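PDB 3GVE: YfkN protein from Bacillus subtilis subsp. subtilis, which is a metal-binding protein of the calcineurin-like phosphoesterase family, carrying a manganese and a magnesium ion side by side in its two-metal site. Local coordinates for residues A[257-260]-A[264-267]; A[48-53]-A[287-292]; A[146-151]-A[206-211]. All coordinates share one frame; numbering follows the deposited sequence. Where two conformers were deposited one is given.

Contact 1: A[257-260]-A[264-267]; sequences AEYA and QFNV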
loop_
_atom_site.group_PDB
_atom_site.type_symbol
_atom_site.label_atom_id
_atom_site.label_comp_id
_atom_site.label_asym_id
_atom_site.label_seq_id
_atom_site.Cartn_x
_atom_site.Cartn_y
_atom_site.Cartn_z
ATOM N N ALA A 257 16.944 3.857 -15.945
ATOM C CA ALA A 257 18.227 3.291 -16.316
ATOM C C ALA A 257 18.307 1.750 -16.395
ATOM O O ALA A 257 19.120 1.233 -17.119
ATOM C CB ALA A 257 19.282 3.825 -15.377
ATOM N N GLU A 258 17.481 1.073 -15.655
ATOM C CA GLU A 258 17.451 -0.359 -15.693
ATOM C C GLU A 258 17.228 -0.905 -17.129
ATOM O O GLU A 258 17.668 -1.990 -17.478
ATOM C CB GLU A 258 16.350 -0.789 -14.749
ATOM C CG GLU A 258 15.943 -2.178 -14.844
ATOM C CD GLU A 258 14.744 -2.415 -14.005
ATOM O OE1 GLU A 258 14.215 -1.458 -13.380
ATOM O OE2 GLU A 258 14.355 -3.567 -13.941
ATOM N N TYR A 259 16.560 -0.129 -17.973
ATOM C CA TYR A 259 16.210 -0.602 -19.319
ATOM C C TYR A 259 17.271 -0.330 -20.385
ATOM O O TYR A 259 17.153 -0.745 -21.518
ATOM C CB TYR A 259 14.859 -0.020 -19.750
ATOM C CG TYR A 259 13.750 -0.486 -18.855
ATOM C CD1 TYR A 259 13.137 -1.707 -19.052
ATOM C CD2 TYR A 259 13.323 0.298 -17.807
ATOM C CE1 TYR A 259 12.115 -2.116 -18.224
ATOM C CE2 TYR A 259 12.327 -0.122 -16.970
ATOM C CZ TYR A 259 11.724 -1.312 -17.182
ATOM O OH TYR A 259 10.718 -1.713 -16.351
ATOM N N ALA A 260 18.322 0.356 -19.991
ATOM C CA ALA A 260 19.417 0.665 -20.934
ATOM C C ALA A 260 20.082 -0.647 -21.376
ATOM O O ALA A 260 20.481 -1.404 -20.532
ATOM C CB ALA A 260 20.430 1.564 -20.247
ATOM N N GLN A 264 15.225 -2.903 -28.074
ATOM C CA GLN A 264 13.994 -2.165 -28.364
ATOM C C GLN A 264 13.815 -0.925 -27.495
ATOM O O GLN A 264 13.022 -0.073 -27.810
ATOM C CB GLN A 264 12.754 -3.063 -28.242
ATOM C CG GLN A 264 12.680 -4.129 -29.295
ATOM C CD GLN A 264 12.840 -3.495 -30.637
ATOM O OE1 GLN A 264 12.051 -2.658 -31.023
ATOM N NE2 GLN A 264 13.916 -3.810 -31.303
ATOM N N PHE A 265 14.556 -0.844 -26.397
ATOM C CA PHE A 265 14.444 0.273 -25.468
ATOM C C PHE A 265 15.451 1.385 -25.790
ATOM O O PHE A 265 16.582 1.126 -26.116
ATOM C CB PHE A 265 14.656 -0.215 -24.025
ATOM C CG PHE A 265 13.506 -1.044 -23.475
ATOM C CD1 PHE A 265 12.555 -0.481 -22.630
ATOM C CD2 PHE A 265 13.382 -2.380 -23.803
ATOM C CE1 PHE A 265 11.515 -1.235 -22.118
ATOM C CE2 PHE A 265 12.321 -3.146 -23.303
ATOM C CZ PHE A 265 11.389 -2.566 -22.447
ATOM N N ASN A 266 15.007 2.627 -25.677
ATOM C CA ASN A 266 15.877 3.797 -25.704
ATOM C C ASN A 266 15.539 4.661 -24.478
ATOM O O ASN A 266 14.527 5.344 -24.438
ATOM C CB ASN A 266 15.704 4.566 -27.013
ATOM C CG ASN A 266 16.689 5.719 -27.151
ATOM O OD1 ASN A 266 17.028 6.357 -26.186
ATOM N ND2 ASN A 266 17.136 5.976 -28.366
ATOM N N VAL A 267 16.392 4.586 -23.464
ATOM C CA VAL A 267 16.197 5.305 -22.219
ATOM C C VAL A 267 16.287 6.803 -22.368
ATOM O O VAL A 267 15.474 7.514 -21.821
ATOM C CB VAL A 267 17.081 4.760 -21.066
ATOM C CG1 VAL A 267 16.890 5.589 -19.829
ATOM C CG2 VAL A 267 16.823 3.251 -20.838
#

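Contact 2: A[48-53]-A[287-292]; sequences QKHREQ and LGVIDL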
loop_
_atom_site.group_PDB
_atom_site.type_symbol
_atom_site.label_atom_id
_atom_site.label_comp_id
_atom_site.label_asym_id
_atom_site.label_seq_id
_atom_site.Cartn_x
_atom_site.Cartn_y
_atom_site.Cartn_z
ATOM N N GLN A 48 0.003 22.200 -14.266
ATOM C CA GLN A 48 -0.117 23.621 -14.562
ATOM C C GLN A 48 1.168 24.131 -15.203
ATOM O O GLN A 48 1.132 24.827 -16.200
ATOM C CB GLN A 48 -0.418 24.431 -13.294
ATOM C CG GLN A 48 -0.670 25.909 -13.607
ATOM C CD GLN A 48 -1.044 26.722 -12.404
ATOM O OE1 GLN A 48 -1.769 26.271 -11.524
ATOM N NE2 GLN A 48 -0.575 27.958 -12.380
ATOM N N LYS A 49 2.297 23.756 -14.631
ATOM C CA LYS A 49 3.571 24.192 -15.180
ATOM C C LYS A 49 3.758 23.751 -16.641
ATOM O O LYS A 49 4.138 24.533 -17.489
ATOM C CB LYS A 49 4.734 23.685 -14.338
ATOM C CG LYS A 49 6.076 23.995 -14.982
ATOM C CD LYS A 49 7.181 23.640 -14.071
ATOM C CE LYS A 49 7.494 22.170 -14.124
ATOM N NZ LYS A 49 8.863 21.941 -13.640
ATOM N N HIS A 50 3.484 22.481 -16.925
ATOM C CA HIS A 50 3.656 21.983 -18.280
ATOM C C HIS A 50 2.661 22.607 -19.256
ATOM O O HIS A 50 3.014 22.915 -20.377
ATOM C CB HIS A 50 3.633 20.457 -18.273
ATOM C CG HIS A 50 4.914 19.866 -17.804
ATOM N ND1 HIS A 50 5.957 19.593 -18.658
ATOM C CD2 HIS A 50 5.345 19.548 -16.565
ATOM C CE1 HIS A 50 6.969 19.118 -17.963
ATOM N NE2 HIS A 50 6.625 19.081 -16.689
ATOM N N ARG A 51 1.433 22.836 -18.808
ATOM C CA ARG A 51 0.448 23.514 -19.639
ATOM C C ARG A 51 0.935 24.916 -20.034
ATOM O O ARG A 51 0.680 25.364 -21.129
ATOM C CB ARG A 51 -0.921 23.585 -18.947
ATOM C CG ARG A 51 -1.755 22.308 -19.100
ATOM C CD ARG A 51 -3.097 22.429 -18.406
ATOM N NE ARG A 51 -4.049 21.470 -18.962
ATOM C CZ ARG A 51 -5.037 20.906 -18.284
ATOM N NH1 ARG A 51 -5.213 21.156 -17.002
ATOM N NH2 ARG A 51 -5.870 20.092 -18.906
ATOM N N GLU A 52 1.637 25.589 -19.130
ATOM C CA GLU A 52 2.159 26.927 -19.437
ATOM C C GLU A 52 3.251 26.892 -20.497
ATOM O O GLU A 52 3.520 27.882 -21.134
ATOM C CB GLU A 52 2.704 27.592 -18.174
ATOM C CG GLU A 52 1.640 27.933 -17.157
ATOM C CD GLU A 52 2.194 28.225 -15.764
ATOM O OE1 GLU A 52 3.386 28.010 -15.512
ATOM O OE2 GLU A 52 1.397 28.665 -14.949
ATOM N N GLN A 53 3.880 25.745 -20.671
ATOM C CA GLN A 53 4.967 25.617 -21.623
ATOM C C GLN A 53 4.522 25.339 -23.050
ATOM O O GLN A 53 5.256 25.628 -23.975
ATOM C CB GLN A 53 5.926 24.541 -21.168
ATOM C CG GLN A 53 6.712 24.934 -19.939
ATOM C CD GLN A 53 7.400 23.749 -19.329
ATOM O OE1 GLN A 53 7.503 22.708 -19.959
ATOM N NE2 GLN A 53 7.838 23.878 -18.104
ATOM N N LEU A 287 4.578 12.993 -12.737
ATOM C CA LEU A 287 3.746 13.254 -13.906
ATOM C C LEU A 287 4.476 12.698 -15.134
ATOM O O LEU A 287 5.672 12.897 -15.294
ATOM C CB LEU A 287 3.563 14.754 -14.089
ATOM C CG LEU A 287 2.643 15.164 -15.240
ATOM C CD1 LEU A 287 1.219 14.725 -14.946
ATOM C CD2 LEU A 287 2.725 16.675 -15.467
ATOM N N GLY A 288 3.747 12.015 -16.006
ATOM C CA GLY A 288 4.307 11.560 -17.271
ATOM C C GLY A 288 4.180 12.659 -18.308
ATOM O O GLY A 288 3.196 13.365 -18.349
ATOM N N VAL A 289 5.187 12.765 -19.163
ATOM C CA VAL A 289 5.225 13.806 -20.187
ATOM C C VAL A 289 5.734 13.197 -21.477
ATOM O O VAL A 289 6.854 12.742 -21.537
ATOM C CB VAL A 289 6.143 14.999 -19.768
ATOM C CG1 VAL A 289 6.127 16.093 -20.831
ATOM C CG2 VAL A 289 5.718 15.557 -18.416
ATOM N N ILE A 290 4.890 13.191 -22.500
ATOM C CA ILE A 290 5.311 12.777 -23.829
ATOM C C ILE A 290 5.241 13.959 -24.794
ATOM O O ILE A 290 4.240 14.633 -24.880
ATOM C CB ILE A 290 4.444 11.619 -24.358
ATOM C CG1 ILE A 290 4.746 10.352 -23.550
ATOM C CG2 ILE A 290 4.660 11.404 -25.833
ATOM C CD1 ILE A 290 3.927 9.140 -23.963
ATOM N N ASP A 291 6.336 14.185 -25.503
ATOM C CA ASP A 291 6.400 15.217 -26.535
ATOM C C ASP A 291 6.415 14.530 -27.890
ATOM O O ASP A 291 7.187 13.625 -28.120
ATOM C CB ASP A 291 7.639 16.096 -26.340
ATOM C CG ASP A 291 7.553 16.922 -25.068
ATOM O OD1 ASP A 291 6.721 17.820 -25.005
ATOM O OD2 ASP A 291 8.292 16.628 -24.116
ATOM N N LEU A 292 5.514 14.967 -28.757
ATOM C CA LEU A 292 5.466 14.523 -30.150
ATOM C C LEU A 292 5.747 15.705 -31.065
ATOM O O LEU A 292 5.142 16.746 -30.917
ATOM C CB LEU A 292 4.094 13.957 -30.496
ATOM C CG LEU A 292 3.611 12.741 -29.689
ATOM C CD1 LEU A 292 2.246 12.256 -30.137
ATOM C CD2 LEU A 292 4.657 11.614 -29.713
#

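Contact 3: A[146-151]-A[206-211]; sequences YVINEK and EGADVI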
loop_
_atom_site.group_PDB
_atom_site.type_symbol
_atom_site.label_atom_id
_atom_site.label_comp_id
_atom_site.label_asym_id
_atom_site.label_seq_id
_atom_site.Cartn_x
_atom_site.Cartn_y
_atom_site.Cartn_z
ATOM N N TYR A 146 -13.010 3.545 -27.821
ATOM C CA TYR A 146 -12.044 4.560 -28.177
ATOM C C TYR A 146 -12.863 5.799 -28.482
ATOM O O TYR A 146 -14.070 5.693 -28.618
ATOM C CB TYR A 146 -11.213 4.129 -29.397
ATOM C CG TYR A 146 -12.009 4.066 -30.685
ATOM C CD1 TYR A 146 -12.227 5.202 -31.437
ATOM C CD2 TYR A 146 -12.548 2.873 -31.141
ATOM C CE1 TYR A 146 -12.964 5.163 -32.617
ATOM C CE2 TYR A 146 -13.288 2.830 -32.322
ATOM C CZ TYR A 146 -13.485 3.980 -33.047
ATOM O OH TYR A 146 -14.220 3.946 -34.213
ATOM N N VAL A 147 -12.145 6.915 -28.569
ATOM C CA VAL A 147 -12.784 8.200 -29.011
ATOM C C VAL A 147 -11.772 8.874 -29.880
ATOM O O VAL A 147 -10.553 8.697 -29.707
ATOM C CB VAL A 147 -13.228 9.059 -27.814
ATOM C CG1 VAL A 147 -14.282 8.373 -26.990
ATOM C CG2 VAL A 147 -12.063 9.521 -27.041
ATOM N N ILE A 148 -12.256 9.626 -30.783
ATOM C CA ILE A 148 -11.461 10.498 -31.643
ATOM C C ILE A 148 -11.994 11.925 -31.575
ATOM O O ILE A 148 -13.168 12.147 -31.774
ATOM C CB ILE A 148 -11.472 9.998 -33.109
ATOM C CG1 ILE A 148 -10.899 8.594 -33.194
ATOM C CG2 ILE A 148 -10.676 10.919 -34.004
ATOM C CD1 ILE A 148 -11.204 7.903 -34.512
ATOM N N ASN A 149 -11.113 12.870 -31.270
ATOM C CA ASN A 149 -11.453 14.287 -31.169
ATOM C C ASN A 149 -10.618 15.054 -32.168
ATOM O O ASN A 149 -9.415 14.899 -32.219
ATOM C CB ASN A 149 -11.135 14.840 -29.780
ATOM C CG ASN A 149 -11.862 14.137 -28.689
ATOM O OD1 ASN A 149 -13.006 13.783 -28.840
ATOM N ND2 ASN A 149 -11.187 13.929 -27.570
ATOM N N GLU A 150 -11.274 15.876 -32.971
ATOM C CA GLU A 150 -10.556 16.749 -33.871
ATOM C C GLU A 150 -10.105 17.971 -33.079
ATOM O O GLU A 150 -10.914 18.715 -32.563
ATOM C CB GLU A 150 -11.419 17.161 -35.055
ATOM C CG GLU A 150 -10.634 17.960 -36.083
ATOM C CD GLU A 150 -11.448 18.283 -37.316
ATOM O OE1 GLU A 150 -11.043 17.868 -38.406
ATOM O OE2 GLU A 150 -12.476 18.957 -37.176
ATOM N N LYS A 151 -8.795 18.137 -32.979
ATOM C CA LYS A 151 -8.191 19.224 -32.228
ATOM C C LYS A 151 -7.639 20.289 -33.172
ATOM O O LYS A 151 -7.047 19.951 -34.177
ATOM C CB LYS A 151 -7.028 18.679 -31.382
ATOM C CG LYS A 151 -7.377 17.538 -30.457
ATOM C CD LYS A 151 -8.548 17.892 -29.587
ATOM C CE LYS A 151 -8.124 18.665 -28.396
ATOM N NZ LYS A 151 -9.320 18.929 -27.555
ATOM N N GLU A 206 -11.789 5.756 -39.133
ATOM C CA GLU A 206 -12.488 6.949 -38.710
ATOM C C GLU A 206 -11.640 8.212 -38.670
ATOM O O GLU A 206 -12.161 9.280 -38.219
ATOM C CB GLU A 206 -13.225 6.696 -37.373
ATOM C CG GLU A 206 -14.169 5.516 -37.414
ATOM C CD GLU A 206 -15.346 5.718 -38.412
ATOM O OE1 GLU A 206 -15.642 6.892 -38.762
ATOM O OE2 GLU A 206 -15.964 4.676 -38.797
ATOM N N GLY A 207 -10.417 8.139 -39.148
ATOM C CA GLY A 207 -9.642 9.338 -39.349
ATOM C C GLY A 207 -8.622 9.717 -38.297
ATOM O O GLY A 207 -8.012 10.746 -38.394
ATOM N N ALA A 208 -8.414 8.867 -37.307
ATOM C CA ALA A 208 -7.416 9.199 -36.291
ATOM C C ALA A 208 -6.058 9.468 -36.919
ATOM O O ALA A 208 -5.556 8.653 -37.647
ATOM C CB ALA A 208 -7.306 8.079 -35.249
ATOM N N ASP A 209 -5.483 10.619 -36.604
ATOM C CA ASP A 209 -4.134 10.981 -37.042
ATOM C C ASP A 209 -3.066 10.588 -36.018
ATOM O O ASP A 209 -1.958 10.239 -36.376
ATOM C CB ASP A 209 -4.043 12.482 -37.280
ATOM C CG ASP A 209 -4.891 12.936 -38.431
ATOM O OD1 ASP A 209 -4.765 12.331 -39.512
ATOM O OD2 ASP A 209 -5.654 13.876 -38.229
ATOM N N VAL A 210 -3.416 10.697 -34.742
ATOM C CA VAL A 210 -2.531 10.376 -33.620
ATOM C C VAL A 210 -3.313 9.476 -32.685
ATOM O O VAL A 210 -4.440 9.773 -32.373
ATOM C CB VAL A 210 -2.116 11.647 -32.853
ATOM C CG1 VAL A 210 -1.309 11.290 -31.598
ATOM C CG2 VAL A 210 -1.320 12.579 -33.763
ATOM N N ILE A 211 -2.714 8.367 -32.276
ATOM C CA ILE A 211 -3.386 7.414 -31.401
ATOM C C ILE A 211 -2.611 7.279 -30.083
ATOM O O ILE A 211 -1.425 6.956 -30.087
ATOM C CB ILE A 211 -3.555 6.019 -32.081
ATOM C CG1 ILE A 211 -4.572 6.101 -33.237
ATOM C CG2 ILE A 211 -4.000 4.972 -31.050
ATOM C CD1 ILE A 211 -4.713 4.822 -34.037
#

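Contact 1: A[257-260]-A[264-267]
Tyr259 and Phe265 lay their rings against each other nearly in parallel, the planes only 17° apart. The rings are slid so far, however, that their centroids stand 5.0 Å from one another, and this offset pair barely overlaps. Evidence for the slide comes from the atoms that meet: Tyr259 CD1 lies over one face of the Phe265 ring, 3.5 Å from Phe265 CE1, while Phe265 CD1 reaches back to Tyr259 CB at 3.7 Å. Both residues have CG anti to their own carbonyl carbon, and both rings stand across the plane of CA, CB and CG. The rest of the contact is made mainly by one methyl, Val267 CG2, which is directed at the backbone joining Tyr259 to Ala260 and approaches Ala260 N to 3.4 Å, with the Ala260 CB methyl farther off at 4.0 Å. With chi1 at 177°, CG1 lies anti to the valine's own N, and CG2 takes the place beside that N from which it meets the turn. No hydrogen bond crosses between the segments; the turn is closed internally, by Ala260 N bonding to Ala257 O. This is apolar side-chain packing at the surface, joining the 3-10 turn 257-259 and the residue after it to strand 265-266 and its exit. Phe254, from strand 253-254, meets the Tyr259 ring edge-to-face, Ile219 touches both aromatic residues, and Ile272 of strand 271-272, the antiparallel neighbour of strand 265-266, packs against Phe265.

Contact 2: A[48-53]-A[287-292]
His50 holds CG anti to its carbonyl carbon (chi1 -78°), with the ring turned across the plane of CA, CB and CG (chi2 -88°), and this presents one imidazole face to Val289. Val289 keeps CG1 anti to its N and brings CG2 over that face. The pair belongs to a helix-on-sheet layer of the calcineurin-like phosphoesterase fold: helix 40-53 lies against strand 286-297, an inner strand of a four-stranded mixed sheet. The evidence for a CH-pi contact is geometric, since Val289 CG2 lies 4.0 Å from the centroid of the His50 ring and 18° off its normal. Leu287, two residues earlier and so on the same side of the strand, extends CD2 to His50 CD2 at 4.0 Å in an oblique approach, its side chain running past the histidine in the opposite sense. Leu46 and Ile47 of the helix also touch Leu287, while Leu15 on the adjacent strand 9-17 touches both His50 and Val289. The polar end of the imidazole is engaged elsewhere: NE2 is hydrogen-bonded to Glu311 OE1, which probably helps fix the ring's rotation, and Lys49 forms a salt bridge with the same carboxylate. The ring atom nearest the valine methyl is His50 CE1, 3.8 Å from Val289 CG2.

Contact 3: A[146-151]-A[206-211]
Ile148 carries the contact with Glu206 and Ala208, and its atoms can be followed outward from the strand. The bond from CA to CB is directed toward segment 206-211. At CB the chain divides: CG2 is the branch anti to the backbone N, while CG1, anti to the carbonyl carbon (chi1 -60°), leads into the contact and comes within 4.2 Å of Ala208 CB. Beyond CG1 the chain is extended (chi2 165°), which carries CD1 to two partners, Glu206 CB at 3.7 Å and Ala208 CB at 4.0 Å. Tyr146, two residues earlier, adds its hydroxyl end: OH lies 3.6 Å from Glu206 CG, a packing contact with the aliphatic part of the glutamate, the two side chains crossing at about a right angle. Glu206 starts toward the strand with its bond from CA to CB, but a bend at chi2 carries its carboxylate away. Gly207, with positive phi, is the C-prime residue of a Schellman motif, in which Ala208 N bonds to Met203 O and Gly207 N to Lys204 O. The contact thus sits where helix 192-205 ends and the chain turns into strand 210-215. Thr199 and Met203 of that helix meet Tyr146, and strand 160-170 lies between the two segments' strands in the sheet, antiparallel to 146-154 and parallel to 210-215.

Burial separates the three: contact 2 is a buried helix-on-sheet contact, contact 3 is partly buried, and contact 1 lies at the surface. None has a hydrogen bond between its segments, so each depends on packing, but the partners change with place: near-parallel, slid-apart aromatic rings and a methyl against backbone in contact 1, a methyl over an imidazole in contact 2, aliphatic carbons beside a helix end in contact 3. Contacts 1 and 3 reach the same mixed, branched sheet, with centres 29 Å apart, whereas contact 2 belongs to the other mixed sheet. One of the places where the two sheets pack together is Leu292 CD1 of contact 2 against Val210 CG1 of contact 3, 4.0 Å apart.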